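Local coordinates for protein cytochrome oxidase subunit II (Rhodothermus marinus, PDB 1W2L) that forms the cytochrome c domain of a caa3 oxygen oxidoreductase, carrying a covalently bound heme c and probably passing electrons toward the copper A centre of the same subunit, at residues L8-R11 against L12-K16. Residues are numbered along the deposited sequence; the frame is centred on the assembly and turned at random.
Sequences LGAR and LYREK
Leu-8 and Leu-12 meet one turn apart on the N-terminal helix of the cytochrome c fold, residues 5-15, a compact example of how a helix builds one apolar face beside its own backbone bonds. That backbone is held by i to i+4 bonds, Leu-12 N giving its hydrogen to Leu-8 O at 2.9 Å, though the bond from Arg-14 N to Ala-10 O is weak. Followed outward, the Leu-12 side chain first grazes the Leu-8 carbonyl: CB lies 3.6 Å from Leu-8 O and CG comes closer still. With CG turned back beside its own backbone N (chi1 -68°), the branch runs toward the preceding turn, where CD1 still lies 3.8 Å from Leu-8 O and also meets Leu-8 CG at 3.9 Å. Leu-8 returns the contact with its own CD1, which reaches CG of Leu-12. Both leucines also pack on the C-terminal helix 85-96, Leu-12 on Leu-91 and Leu-8 on Ala-90. Replacing Leu-12 by an alanine removes CG and both methyls, which would probably open a gap between Leu-8 and Leu-91. The next residue, Tyr-13, heads for the heme side; its OH is hydrogen-bonded to the backbone O of His-22, an axial iron ligand, while its ring meets Phe-94. On the solvent side Arg-14 bends at chi3 (-75°), folding its guanidinium back over the helix, where Ala-10 O sits 3.8 Å above the centre of the guanidinium plane.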
loop_
_atom_site.group_PDB
_atom_site.type_symbol
_atom_site.label_atom_id
_atom_site.label_comp_id
_atom_site.label_asym_id
_atom_site.label_seq_id
_atom_site.Cartn_x
_atom_site.Cartn_y
_atom_site.Cartn_z
ATOM N N LEU A 8 -1.574 9.151 12.336
ATOM C CA LEU A 8 -0.638 8.057 12.661
ATOM C C LEU A 8 -0.186 7.419 11.349
ATOM O O LEU A 8 0.975 7.039 11.208
ATOM C CB LEU A 8 -1.290 7.043 13.558
ATOM C CG LEU A 8 -0.644 5.712 13.853
ATOM C CD1 LEU A 8 0.709 5.882 14.519
ATOM C CD2 LEU A 8 -1.587 4.847 14.673
ATOM N N GLY A 9 -1.073 7.304 10.370
ATOM C CA GLY A 9 -0.652 6.671 9.141
ATOM C C GLY A 9 0.396 7.453 8.382
ATOM O O GLY A 9 1.299 6.880 7.788
ATOM N N ALA A 10 0.321 8.779 8.474
ATOM C CA ALA A 10 1.377 9.606 7.856
ATOM C C ALA A 10 2.724 9.370 8.527
ATOM O O ALA A 10 3.800 9.304 7.900
ATOM C CB ALA A 10 0.966 11.065 7.958
ATOM N N ARG A 11 2.686 9.222 9.869
ATOM C CA ARG A 11 3.917 8.927 10.586
ATOM C C ARG A 11 4.475 7.554 10.214
ATOM O O ARG A 11 5.671 7.402 10.045
ATOM C CB ARG A 11 3.706 8.990 12.097
ATOM C CG ARG A 11 3.461 10.352 12.659
ATOM C CD ARG A 11 3.387 10.157 14.208
ATOM N NE ARG A 11 3.493 11.474 14.771
ATOM C CZ ARG A 11 4.366 12.018 15.562
ATOM N NH1 ARG A 11 5.406 11.317 16.002
ATOM N NH2 ARG A 11 4.159 13.295 15.897
ATOM N N LEU A 12 3.622 6.547 10.104
ATOM C CA LEU A 12 4.042 5.190 9.759
ATOM C C LEU A 12 4.538 5.133 8.315
ATOM O O LEU A 12 5.451 4.354 8.053
ATOM C CB LEU A 12 2.901 4.222 9.956
ATOM C CG LEU A 12 2.449 3.990 11.413
ATOM C CD1 LEU A 12 1.126 3.258 11.418
ATOM C CD2 LEU A 12 3.512 3.238 12.192
ATOM N N TYR A 13 3.955 5.917 7.427
ATOM C CA TYR A 13 4.415 5.955 6.038
ATOM C C TYR A 13 5.909 6.260 5.984
ATOM O O TYR A 13 6.647 5.758 5.135
ATOM C CB TYR A 13 3.573 6.987 5.291
ATOM C CG TYR A 13 4.115 7.383 3.941
ATOM C CD1 TYR A 13 3.978 6.538 2.865
ATOM C CD2 TYR A 13 4.748 8.608 3.766
ATOM C CE1 TYR A 13 4.468 6.887 1.620
ATOM C CE2 TYR A 13 5.227 9.000 2.529
ATOM C CZ TYR A 13 5.090 8.124 1.444
ATOM O OH TYR A 13 5.570 8.501 0.217
ATOM N N ARG A 14 6.331 7.147 6.910
ATOM C CA ARG A 14 7.734 7.488 7.029
ATOM C C ARG A 14 8.477 6.419 7.818
ATOM O O ARG A 14 9.437 5.766 7.355
ATOM C CB ARG A 14 7.871 8.907 7.621
ATOM C CG ARG A 14 7.423 9.970 6.615
ATOM C CD ARG A 14 7.727 11.434 6.917
ATOM N NE ARG A 14 6.835 11.912 7.935
ATOM C CZ ARG A 14 5.762 12.522 8.301
ATOM N NH1 ARG A 14 4.932 13.003 7.380
ATOM N NH2 ARG A 14 5.446 12.682 9.590
ATOM N N GLU A 15 8.063 6.164 9.062
ATOM C CA GLU A 15 8.822 5.321 9.983
ATOM C C GLU A 15 8.984 3.891 9.512
ATOM O O GLU A 15 10.034 3.263 9.819
ATOM C CB GLU A 15 8.147 5.357 11.365
ATOM C CG GLU A 15 8.133 6.700 12.021
ATOM C CD GLU A 15 7.448 6.649 13.371
ATOM O OE1 GLU A 15 6.471 5.836 13.455
ATOM O OE2 GLU A 15 7.875 7.418 14.259
ATOM N N LYS A 16 7.991 3.351 8.841
ATOM C CA LYS A 16 8.003 1.979 8.377
ATOM C C LYS A 16 8.591 1.829 6.954
ATOM O O LYS A 16 8.546 0.755 6.406
ATOM C CB LYS A 16 6.606 1.348 8.452
ATOM C CG LYS A 16 6.026 1.359 9.850
ATOM C CD LYS A 16 6.793 0.357 10.700
ATOM C CE LYS A 16 6.156 0.158 12.058
ATOM N NZ LYS A 16 7.008 -0.708 12.917
#